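Local coordinates for protein glycosyl transferase family 9 (Veillonella parvula, PDB 3TOV) that probably transfers a sugar from an activated donor to an acceptor, working as a two-domain GT-B enzyme, at residues K9-F15 against D91-H97; I23-P27 against N157-I162; K48-V52 against Q251-L255; A256-N260 against V275-Q279. All blocks are in the same frame, centred on the assembly; numbering follows the deposited sequence.

Contact 1. Residues K9-F15 against D91-H97; sequences KRIVVTF and DIVINLH
D91 grips the backbone of R10 twice. Its OD2 takes the R10 N-H at 2.7 Å, through the anti side of the carboxylate and 34° out of its plane, while D91 N gives a 2.8 Å bond to R10 O. That oxygen also accepts from I92 N, so one carbonyl is shared by two consecutive amides. With CG held beside the D91 backbone N (chi1 -59°), the carboxylate turns across the K9 side chain, CB of K9 lying 3.4 Å from OD2 of D91; K9 NZ stays 4.9 Å from D91 OD2, near enough for an electrostatic pull at most. Were D91 an alanine, the R10 N-H would probably lose its carboxylate mate and K9 CB the group packed on it. From I92 onward the strands run parallel and in register: strand 10-14 and strand 92-95 are the neighbouring middle strands of the N-terminal sheet, whose 3-2-1-4-5-6 order is the Rossmann-like one, as in each domain of GT-B enzymes. I92 O receives V12 N at 3.1 Å, and the I92 side chain turns to the face that also carries I11 and I94, its CD1 touching K9 CG. At the carboxyl end the F15 ring reaches L96 with its CD1, 3.5 Å from CB of L96, and meets the H97 ring obliquely, planes 57° apart; Y143 meets the same phenylalanine ring from helix 139-149.

Contact 2. Residues I23-P27 against N157-I162; sequences ILTTP and NSGLHI
N157 lays its amide against the P27 ring, OD1 standing 3.3 Å from CB of P27. The same OD1 accepts from G159 N at 2.7 Å, an Asx turn that fixes the amide, and ND2 reaches out to Y298 OH. To make this turn CG sits between the backbone N and the carbonyl carbon (chi1 75°). G159, at positive phi, then brings its carbonyl oxygen to within 4.0 Å of P27 CG. L160 is the apolar wedge of the contact. Its CD2 lies alongside P27 CG at 3.7 Å and L24 CD2 at 3.8 Å, both side chains pointing the same way as its own, whereas CB meets the I23 side chain crosswise at CG2. H161 contributes backbone: its N lies beside the T26 methyl, and its O takes a weak 3.4 Å bond from T26 OG1. I162 closes the row, CD1 against CD1 of I23 at 4.0 Å. These six residues belong to the connection between helix 139-149 of the N-terminal domain and helix 166-178, which precedes the second sheet. Aliphatic side chains and the P27 ring do most of the touching, and the one direct polar bond is weak; between these segments the fit is mainly one of shape, with a polar tie added further along helix 26-35, where E30 OE1 accepts from S158 N.

Contact 3. Residues K48-V52 against Q251-L255; sequences KLQQV and QLGPL
The meeting of Q51 with Q251 and G253, and of L252 with L49 and V52, is a small, partly buried contact between the two domains: the loop between strand 40-46 and strand 61-65 of the N-terminal sheet rests on the first turn of helix 252-260 in the C-terminal half. Two side chains carry it, one from each domain. Q51 reaches over the helix start; its chain, extended beyond CG (chi2 -162°), carries the amide out to Q251, the N-cap residue. There NE2 of Q51 makes a weak hydrogen bond of 2.9 Å to OE1 of Q251; the two side chains cross at about a right angle and their amide planes stand 80° apart. Further back, CB of Q51 rests 3.7 Å from G253 N, while its OE1 lies 3.8 Å from P254 CD. W168 of helix 166-178 also packs against both Q51 and P254. L252 answers from the other side: its CD1 alone does the touching, 4.0 Å from CD2 of L49 and 4.0 Å from CG2 of V52. L49 and V52 in turn lean on L19 of helix 19-23. A serine in place of Q51 would probably leave OE1 of Q251 without this donor and open a gap beside P254 and W168. Neutral amides and one leucine methyl, with no charge pair between the segments, make a modest join, consistent with a boundary that can shift as the domains of GT-B enzymes do when they open and close.

Contact 4. Residues A256-N260 against V275-Q279; sequences AAAMN and VGISQ
The side chain of M259, modelled as selenomethionine, stretches toward helix 271-277 and meets V275 at about a right angle, SE to CG1 3.8 Å. V275 offers this branch because it stands opposite its own backbone N (chi1 177°), facing back to helix 252-260, where CG1 of V275 also lies 4.0 Å from CA of A256. The second half of the contact belongs to Q279, which buries more area here than any other residue. Bent at chi2 (-67°), its chain folds over A256 rather than extending past it: NE2 comes 3.7 Å from the A256 methyl, and CG lies near the A256 carbonyl oxygen. The oxygen end of the same amide faces N260, OE1 to ND2 3.6 Å, with the two amide planes 67° apart; this is an approach of polar groups and not a hydrogen bond. The nitrogen end finds its main partner in I162 O, in the chain crossing between the domains, and a weak one in S278 OG. That hydroxyl gives a 2.7 Å bond to V275 O, binding the residue after the helix back onto its last turn. Strand 264-268 of the C-terminal sheet lies between the two helices in sequence, so the contact closes a helix-strand-helix unit. A256 touches I164 in the linker that leads to helix 166-178, and V275 packs on L19 and I23 of helix 19-23 in the N-terminal domain.

How the contacts relate
Contact 1 lies in the sheet of one domain; contact 4 joins two helices of the other, on the side that faces the first domain, and contacts 2 and 3 belong to the region between them. Repeating main-chain bonds dominate the first; the others rely on side chains, mostly apolar in contact 2, amides around a leucine in contact 3, and a selenium-valine touch beside a folded glutamine in contact 4. Contact 3, partly buried, is the nearest of the four to a surface contact. It shares helix 252-260 with contact 4, their centres about 11 Å apart. Contact 2 touches all the rest: T25 meets F15, I162 meets V52, and I23 CD1 lies 3.5 Å from V275 CG2.

Contact 1. Residues K9-F15 against D91-H97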
loop_
_atom_site.group_PDB
_atom_site.type_symbol
_atom_site.label_atom_id
_atom_site.label_comp_id
_atom_site.label_asym_id
_atom_site.label_seq_id
_atom_site.Cartn_x
_atom_site.Cartn_y
_atom_site.Cartn_z
ATOM N N LYS A 9 17.121 21.567 7.192
ATOM C CA LYS A 9 17.589 21.456 5.812
ATOM C C LYS A 9 16.429 21.335 4.809
ATOM O O LYS A 9 15.332 20.906 5.162
ATOM C CB LYS A 9 18.530 20.245 5.665
ATOM C CG LYS A 9 19.645 20.144 6.692
ATOM C CD LYS A 9 20.507 21.385 6.681
ATOM C CE LYS A 9 21.958 21.051 6.966
ATOM N NZ LYS A 9 22.458 20.049 5.978
ATOM N N ARG A 10 16.680 21.716 3.561
ATOM C CA ARG A 10 15.733 21.456 2.486
ATOM C C ARG A 10 16.067 20.117 1.877
ATOM O O ARG A 10 17.186 19.905 1.414
ATOM C CB ARG A 10 15.807 22.527 1.402
ATOM C CG ARG A 10 15.291 23.877 1.841
ATOM C CD ARG A 10 15.101 24.817 0.661
ATOM N NE ARG A 10 13.705 25.230 0.546
ATOM C CZ ARG A 10 12.874 24.792 -0.392
ATOM N NH1 ARG A 10 13.306 23.933 -1.312
ATOM N NH2 ARG A 10 11.615 25.220 -0.409
ATOM N N ILE A 11 15.087 19.222 1.859
ATOM C CA ILE A 11 15.333 17.845 1.464
ATOM C C ILE A 11 14.364 17.372 0.388
ATOM O O ILE A 11 13.171 17.663 0.443
ATOM C CB ILE A 11 15.210 16.920 2.678
ATOM C CG1 ILE A 11 16.047 17.457 3.835
ATOM C CG2 ILE A 11 15.652 15.525 2.334
ATOM C CD1 ILE A 11 15.680 16.850 5.158
ATOM N N VAL A 12 14.877 16.646 -0.596
ATOM C CA VAL A 12 14.003 16.017 -1.575
ATOM C C VAL A 12 14.026 14.481 -1.487
ATOM O O VAL A 12 15.081 13.860 -1.347
ATOM C CB VAL A 12 14.327 16.476 -3.006
ATOM C CG1 VAL A 12 13.594 15.618 -4.021
ATOM C CG2 VAL A 12 13.941 17.910 -3.173
ATOM N N VAL A 13 12.848 13.876 -1.557
ATOM C CA VAL A 13 12.748 12.428 -1.591
ATOM C C VAL A 13 12.203 12.019 -2.949
ATOM O O VAL A 13 11.195 12.539 -3.408
ATOM C CB VAL A 13 11.845 11.899 -0.464
ATOM C CG1 VAL A 13 11.853 10.360 -0.414
ATOM C CG2 VAL A 13 12.301 12.479 0.856
ATOM N N THR A 14 12.891 11.094 -3.597
ATOM C CA THR A 14 12.496 10.654 -4.909
ATOM C C THR A 14 12.076 9.198 -4.845
ATOM O O THR A 14 12.897 8.321 -4.569
ATOM C CB THR A 14 13.652 10.784 -5.875
ATOM O OG1 THR A 14 14.702 9.896 -5.471
ATOM C CG2 THR A 14 14.168 12.184 -5.832
ATOM N N PHE A 15 10.789 8.958 -5.088
ATOM C CA PHE A 15 10.235 7.620 -5.212
ATOM C C PHE A 15 9.134 7.622 -6.298
ATOM O O PHE A 15 8.064 8.215 -6.124
ATOM C CB PHE A 15 9.696 7.166 -3.862
ATOM C CG PHE A 15 9.536 5.683 -3.740
ATOM C CD1 PHE A 15 10.636 4.854 -3.771
ATOM C CD2 PHE A 15 8.280 5.118 -3.581
ATOM C CE1 PHE A 15 10.486 3.476 -3.658
ATOM C CE2 PHE A 15 8.123 3.743 -3.465
ATOM C CZ PHE A 15 9.228 2.921 -3.503
ATOM N N ASP A 91 19.376 20.926 0.042
ATOM C CA ASP A 91 20.592 20.565 0.781
ATOM C C ASP A 91 20.958 19.093 0.598
ATOM O O ASP A 91 22.095 18.757 0.246
ATOM C CB ASP A 91 20.405 20.861 2.272
ATOM C CG ASP A 91 20.093 22.321 2.543
ATOM O OD1 ASP A 91 20.765 23.185 1.937
ATOM O OD2 ASP A 91 19.173 22.605 3.348
ATOM N N ILE A 92 19.971 18.234 0.843
ATOM C CA ILE A 92 20.111 16.791 0.750
ATOM C C ILE A 92 19.070 16.187 -0.179
ATOM O O ILE A 92 17.875 16.471 -0.058
ATOM C CB ILE A 92 19.856 16.143 2.116
ATOM C CG1 ILE A 92 20.862 16.637 3.151
ATOM C CG2 ILE A 92 19.876 14.621 2.008
ATOM C CD1 ILE A 92 20.291 16.676 4.543
ATOM N N VAL A 93 19.519 15.336 -1.095
ATOM C CA VAL A 93 18.603 14.482 -1.844
ATOM C C VAL A 93 18.753 13.000 -1.457
ATOM O O VAL A 93 19.855 12.457 -1.426
ATOM C CB VAL A 93 18.767 14.656 -3.360
ATOM C CG1 VAL A 93 18.402 13.361 -4.089
ATOM C CG2 VAL A 93 17.915 15.818 -3.843
ATOM N N ILE A 94 17.625 12.363 -1.161
ATOM C CA ILE A 94 17.584 10.958 -0.790
ATOM C C ILE A 94 16.843 10.163 -1.860
ATOM O O ILE A 94 15.659 10.385 -2.073
ATOM C CB ILE A 94 16.825 10.787 0.532
ATOM C CG1 ILE A 94 17.393 11.733 1.585
ATOM C CG2 ILE A 94 16.864 9.342 0.994
ATOM C CD1 ILE A 94 16.947 11.440 2.986
ATOM N N ASN A 95 17.524 9.246 -2.540
ATOM C CA ASN A 95 16.854 8.430 -3.554
ATOM C C ASN A 95 16.487 7.051 -3.007
ATOM O O ASN A 95 17.361 6.315 -2.545
ATOM C CB ASN A 95 17.706 8.297 -4.825
ATOM C CG ASN A 95 17.018 7.468 -5.903
ATOM O OD1 ASN A 95 15.796 7.332 -5.911
ATOM N ND2 ASN A 95 17.802 6.911 -6.818
ATOM N N LEU A 96 15.193 6.719 -3.052
ATOM C CA LEU A 96 14.672 5.450 -2.528
ATOM C C LEU A 96 14.372 4.488 -3.638
ATOM O O LEU A 96 14.066 3.336 -3.396
ATOM C CB LEU A 96 13.400 5.666 -1.715
ATOM C CG LEU A 96 13.646 6.361 -0.371
ATOM C CD1 LEU A 96 12.405 6.409 0.527
ATOM C CD2 LEU A 96 14.803 5.678 0.343
ATOM N N HIS A 97 14.459 4.977 -4.864
ATOM C CA HIS A 97 14.116 4.192 -6.033
ATOM C C HIS A 97 15.338 4.068 -6.943
ATOM O O HIS A 97 15.688 4.996 -7.692
ATOM C CB HIS A 97 12.937 4.832 -6.754
ATOM C CG HIS A 97 12.358 3.977 -7.831
ATOM N ND1 HIS A 97 11.363 4.419 -8.679
ATOM C CD2 HIS A 97 12.634 2.705 -8.203
ATOM C CE1 HIS A 97 11.052 3.455 -9.524
ATOM N NE2 HIS A 97 11.809 2.404 -9.257
#

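Contact 2. Residues I23-P27 against N157-I162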
loop_
_atom_site.group_PDB
_atom_site.type_symbol
_atom_site.label_atom_id
_atom_site.label_comp_id
_atom_site.label_asym_id
_atom_site.label_seq_id
_atom_site.Cartn_x
_atom_site.Cartn_y
_atom_site.Cartn_z
ATOM N N ILE A 23 2.936 3.581 -0.482
ATOM C CA ILE A 23 2.350 3.659 0.849
ATOM C C ILE A 23 3.345 3.169 1.902
ATOM O O ILE A 23 3.375 3.665 3.032
ATOM C CB ILE A 23 1.032 2.889 0.906
ATOM C CG1 ILE A 23 0.061 3.497 -0.124
ATOM C CG2 ILE A 23 0.473 2.901 2.315
ATOM C CD1 ILE A 23 -1.163 2.643 -0.446
ATOM N N LEU A 24 4.190 2.223 1.499
ATOM C CA LEU A 24 5.205 1.644 2.375
ATOM C C LEU A 24 6.354 2.598 2.696
ATOM O O LEU A 24 7.150 2.334 3.594
ATOM C CB LEU A 24 5.769 0.367 1.755
ATOM C CG LEU A 24 4.782 -0.792 1.682
ATOM C CD1 LEU A 24 5.352 -1.909 0.850
ATOM C CD2 LEU A 24 4.479 -1.253 3.084
ATOM N N THR A 25 6.451 3.693 1.950
ATOM C CA THR A 25 7.468 4.702 2.222
ATOM C C THR A 25 6.934 5.697 3.236
ATOM O O THR A 25 7.623 6.641 3.627
ATOM C CB THR A 25 7.856 5.489 0.961
ATOM O OG1 THR A 25 6.753 6.306 0.535
ATOM C CG2 THR A 25 8.258 4.550 -0.155
ATOM N N THR A 26 5.699 5.484 3.662
ATOM C CA THR A 26 5.004 6.484 4.450
ATOM C C THR A 26 5.428 6.560 5.936
ATOM O O THR A 26 5.434 7.655 6.521
ATOM C CB THR A 26 3.473 6.351 4.274
ATOM O OG1 THR A 26 2.880 7.655 4.283
ATOM C CG2 THR A 26 2.854 5.479 5.358
ATOM N N PRO A 27 5.796 5.408 6.543
ATOM C CA PRO A 27 6.286 5.373 7.927
ATOM C C PRO A 27 7.714 5.926 8.023
ATOM O O PRO A 27 8.073 6.611 8.986
ATOM C CB PRO A 27 6.284 3.874 8.260
ATOM C CG PRO A 27 5.513 3.212 7.187
ATOM C CD PRO A 27 5.732 4.049 5.979
ATOM N N ASN A 157 7.700 4.237 14.534
ATOM C CA ASN A 157 6.632 4.872 13.774
ATOM C C ASN A 157 5.274 4.248 14.063
ATOM O O ASN A 157 5.195 3.236 14.747
ATOM C CB ASN A 157 6.923 4.775 12.286
ATOM C CG ASN A 157 6.668 3.393 11.743
ATOM O OD1 ASN A 157 5.539 3.056 11.370
ATOM N ND2 ASN A 157 7.715 2.578 11.689
ATOM N N SER A 158 4.213 4.837 13.510
ATOM C CA SER A 158 2.845 4.374 13.749
ATOM C C SER A 158 2.136 3.814 12.515
ATOM O O SER A 158 0.948 4.047 12.302
ATOM C CB SER A 158 2.017 5.498 14.335
ATOM O OG SER A 158 2.428 6.715 13.766
ATOM N N GLY A 159 2.863 3.054 11.714
ATOM C CA GLY A 159 2.247 2.309 10.640
ATOM C C GLY A 159 2.045 3.150 9.410
ATOM O O GLY A 159 2.412 4.323 9.382
ATOM N N LEU A 160 1.474 2.523 8.387
ATOM C CA LEU A 160 1.094 3.208 7.160
ATOM C C LEU A 160 -0.058 4.179 7.402
ATOM O O LEU A 160 -0.902 3.992 8.292
ATOM C CB LEU A 160 0.686 2.200 6.098
ATOM C CG LEU A 160 1.481 0.902 6.042
ATOM C CD1 LEU A 160 0.819 -0.055 5.066
ATOM C CD2 LEU A 160 2.906 1.151 5.637
ATOM N N HIS A 161 -0.096 5.213 6.579
ATOM C CA HIS A 161 -1.024 6.308 6.786
ATOM C C HIS A 161 -1.370 6.972 5.456
ATOM O O HIS A 161 -0.501 7.206 4.619
ATOM C CB HIS A 161 -0.392 7.329 7.731
ATOM C CG HIS A 161 -1.273 8.492 8.039
ATOM N ND1 HIS A 161 -0.803 9.787 8.084
ATOM C CD2 HIS A 161 -2.595 8.559 8.322
ATOM C CE1 HIS A 161 -1.799 10.604 8.381
ATOM N NE2 HIS A 161 -2.897 9.884 8.529
ATOM N N ILE A 162 -2.649 7.240 5.244
ATOM C CA ILE A 162 -3.042 8.121 4.163
ATOM C C ILE A 162 -4.057 9.073 4.722
ATOM O O ILE A 162 -5.062 8.650 5.301
ATOM C CB ILE A 162 -3.635 7.390 2.976
ATOM C CG1 ILE A 162 -2.591 6.460 2.364
ATOM C CG2 ILE A 162 -4.086 8.397 1.934
ATOM C CD1 ILE A 162 -3.034 5.812 1.068
#

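Contact 3. Residues K48-V52 against Q251-L255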
loop_
_atom_site.group_PDB
_atom_site.type_symbol
_atom_site.label_atom_id
_atom_site.label_comp_id
_atom_site.label_asym_id
_atom_site.label_seq_id
_atom_site.Cartn_x
_atom_site.Cartn_y
_atom_site.Cartn_z
ATOM N N LYS A 48 -0.176 9.723 -11.016
ATOM C CA LYS A 48 -1.370 8.952 -10.638
ATOM C C LYS A 48 -1.551 8.784 -9.126
ATOM O O LYS A 48 -2.620 9.045 -8.567
ATOM C CB LYS A 48 -1.367 7.578 -11.329
ATOM C CG LYS A 48 -0.716 7.607 -12.710
ATOM C CD LYS A 48 -1.283 6.563 -13.666
ATOM C CE LYS A 48 -1.063 6.975 -15.139
ATOM N NZ LYS A 48 -1.668 6.006 -16.112
ATOM N N LEU A 49 -0.496 8.354 -8.457
ATOM C CA LEU A 49 -0.611 8.036 -7.046
ATOM C C LEU A 49 -0.716 9.300 -6.209
ATOM O O LEU A 49 -0.675 9.241 -4.980
ATOM C CB LEU A 49 0.587 7.187 -6.592
ATOM C CG LEU A 49 0.896 5.973 -7.472
ATOM C CD1 LEU A 49 2.132 5.238 -6.992
ATOM C CD2 LEU A 49 -0.307 5.053 -7.505
ATOM N N GLN A 50 -0.861 10.439 -6.868
ATOM C CA GLN A 50 -0.711 11.710 -6.173
ATOM C C GLN A 50 -1.701 11.914 -5.025
ATOM O O GLN A 50 -1.337 12.500 -4.004
ATOM C CB GLN A 50 -0.720 12.884 -7.159
ATOM C CG GLN A 50 -1.875 13.853 -7.028
ATOM C CD GLN A 50 -2.288 14.392 -8.379
ATOM O OE1 GLN A 50 -1.628 14.126 -9.387
ATOM N NE2 GLN A 50 -3.387 15.142 -8.418
ATOM N N GLN A 51 -2.933 11.425 -5.168
ATOM C CA GLN A 51 -3.933 11.642 -4.121
ATOM C C GLN A 51 -3.522 10.954 -2.812
ATOM O O GLN A 51 -4.038 11.253 -1.738
ATOM C CB GLN A 51 -5.311 11.170 -4.568
ATOM C CG GLN A 51 -5.520 11.231 -6.055
ATOM C CD GLN A 51 -6.993 11.189 -6.424
ATOM O OE1 GLN A 51 -7.842 11.675 -5.680
ATOM N NE2 GLN A 51 -7.301 10.600 -7.573
ATOM N N VAL A 52 -2.576 10.035 -2.915
ATOM C CA VAL A 52 -2.090 9.283 -1.767
ATOM C C VAL A 52 -1.269 10.137 -0.781
ATOM O O VAL A 52 -1.299 9.928 0.439
ATOM C CB VAL A 52 -1.251 8.100 -2.257
ATOM C CG1 VAL A 52 -0.381 7.555 -1.141
ATOM C CG2 VAL A 52 -2.169 7.040 -2.832
ATOM N N GLN A 251 -11.577 6.973 -7.104
ATOM C CA GLN A 251 -10.187 7.349 -7.252
ATOM C C GLN A 251 -9.511 7.052 -5.919
ATOM O O GLN A 251 -10.199 6.713 -4.948
ATOM C CB GLN A 251 -10.088 8.826 -7.586
ATOM C CG GLN A 251 -10.602 9.183 -8.958
ATOM C CD GLN A 251 -10.172 10.582 -9.379
ATOM O OE1 GLN A 251 -9.945 11.457 -8.533
ATOM N NE2 GLN A 251 -10.046 10.797 -10.691
ATOM N N LEU A 252 -8.186 7.186 -5.847
ATOM C CA LEU A 252 -7.467 6.702 -4.660
ATOM C C LEU A 252 -7.840 7.417 -3.356
ATOM O O LEU A 252 -8.138 6.762 -2.348
ATOM C CB LEU A 252 -5.962 6.698 -4.878
ATOM C CG LEU A 252 -5.449 5.757 -5.970
ATOM C CD1 LEU A 252 -3.977 6.063 -6.290
ATOM C CD2 LEU A 252 -5.655 4.286 -5.612
ATOM N N GLY A 253 -7.836 8.749 -3.371
ATOM C CA GLY A 253 -8.284 9.504 -2.208
ATOM C C GLY A 253 -9.656 9.045 -1.724
ATOM O O GLY A 253 -9.836 8.676 -0.561
ATOM N N PRO A 254 -10.649 9.087 -2.620
ATOM C CA PRO A 254 -11.971 8.560 -2.296
ATOM C C PRO A 254 -11.910 7.112 -1.836
ATOM O O PRO A 254 -12.643 6.721 -0.921
ATOM C CB PRO A 254 -12.695 8.655 -3.627
ATOM C CG PRO A 254 -12.080 9.861 -4.273
ATOM C CD PRO A 254 -10.646 9.832 -3.894
ATOM N N LEU A 255 -11.046 6.321 -2.460
ATOM C CA LEU A 255 -10.996 4.888 -2.150
ATOM C C LEU A 255 -10.689 4.614 -0.678
ATOM O O LEU A 255 -11.355 3.804 -0.039
ATOM C CB LEU A 255 -9.995 4.154 -3.042
ATOM C CG LEU A 255 -9.919 2.671 -2.698
ATOM C CD1 LEU A 255 -11.324 2.140 -2.537
ATOM C CD2 LEU A 255 -9.152 1.885 -3.749
#

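Contact 4. Residues A256-N260 against V275-Q279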
loop_
_atom_site.group_PDB
_atom_site.type_symbol
_atom_site.label_atom_id
_atom_site.label_comp_id
_atom_site.label_asym_id
_atom_site.label_seq_id
_atom_site.Cartn_x
_atom_site.Cartn_y
_atom_site.Cartn_z
ATOM N N ALA A 256 -9.666 5.280 -0.158
ATOM C CA ALA A 256 -9.347 5.207 1.254
ATOM C C ALA A 256 -10.573 5.569 2.088
ATOM O O ALA A 256 -10.911 4.872 3.043
ATOM C CB ALA A 256 -8.191 6.136 1.572
ATOM N N ALA A 257 -11.243 6.654 1.719
ATOM C CA ALA A 257 -12.371 7.156 2.497
ATOM C C ALA A 257 -13.500 6.132 2.493
ATOM O O ALA A 257 -14.205 5.949 3.495
ATOM C CB ALA A 257 -12.839 8.503 1.953
ATOM N N ALA A 258 -13.644 5.457 1.355
ATOM C CA ALA A 258 -14.565 4.335 1.216
ATOM C C ALA A 258 -14.130 3.122 2.046
ATOM O O ALA A 258 -14.963 2.448 2.649
ATOM C CB ALA A 258 -14.682 3.949 -0.243
HETATM N N MSE A 259 -12.824 2.852 2.066
HETATM C CA MSE A 259 -12.270 1.701 2.774
HETATM C C MSE A 259 -12.205 1.944 4.267
HETATM O O MSE A 259 -12.386 1.027 5.072
HETATM C CB MSE A 259 -10.879 1.359 2.252
HETATM C CG MSE A 259 -10.806 0.009 1.552
HETATM SE SE MSE A 259 -9.289 -0.052 0.349
HETATM C CE MSE A 259 -9.467 -1.833 -0.388
ATOM N N ASN A 260 -11.936 3.187 4.633
ATOM C CA ASN A 260 -11.945 3.575 6.033
ATOM C C ASN A 260 -13.219 3.071 6.728
ATOM O O ASN A 260 -13.191 2.643 7.887
ATOM C CB ASN A 260 -11.829 5.096 6.134
ATOM C CG ASN A 260 -11.991 5.598 7.544
ATOM O OD1 ASN A 260 -13.105 5.850 7.994
ATOM N ND2 ASN A 260 -10.885 5.753 8.249
ATOM N N VAL A 275 -3.595 0.196 1.375
ATOM C CA VAL A 275 -4.571 1.269 1.539
ATOM C C VAL A 275 -5.506 0.955 2.701
ATOM O O VAL A 275 -5.798 1.806 3.528
ATOM C CB VAL A 275 -5.429 1.456 0.275
ATOM C CG1 VAL A 275 -6.490 2.529 0.504
ATOM C CG2 VAL A 275 -4.553 1.791 -0.923
ATOM N N GLY A 276 -5.981 -0.278 2.755
ATOM C CA GLY A 276 -6.833 -0.692 3.851
ATOM C C GLY A 276 -6.125 -0.448 5.164
ATOM O O GLY A 276 -6.598 0.325 5.991
ATOM N N ILE A 277 -4.979 -1.102 5.336
ATOM C CA ILE A 277 -4.183 -1.007 6.557
ATOM C C ILE A 277 -3.954 0.438 6.975
ATOM O O ILE A 277 -4.023 0.772 8.158
ATOM C CB ILE A 277 -2.814 -1.685 6.367
ATOM C CG1 ILE A 277 -2.984 -3.177 6.101
ATOM C CG2 ILE A 277 -1.897 -1.454 7.568
ATOM C CD1 ILE A 277 -1.666 -3.858 5.849
ATOM N N SER A 278 -3.688 1.290 5.991
ATOM C CA SER A 278 -3.395 2.693 6.239
ATOM C C SER A 278 -4.615 3.464 6.725
ATOM O O SER A 278 -4.565 4.683 6.877
ATOM C CB SER A 278 -2.866 3.350 4.966
ATOM O OG SER A 278 -3.935 3.662 4.080
ATOM N N GLN A 279 -5.711 2.755 6.950
ATOM C CA GLN A 279 -6.933 3.370 7.445
ATOM C C GLN A 279 -7.442 2.596 8.653
ATOM O O GLN A 279 -8.597 2.749 9.065
ATOM C CB GLN A 279 -8.013 3.383 6.362
ATOM C CG GLN A 279 -7.614 4.075 5.068
ATOM C CD GLN A 279 -7.412 5.565 5.226
ATOM O OE1 GLN A 279 -8.255 6.267 5.788
ATOM N NE2 GLN A 279 -6.287 6.059 4.722
#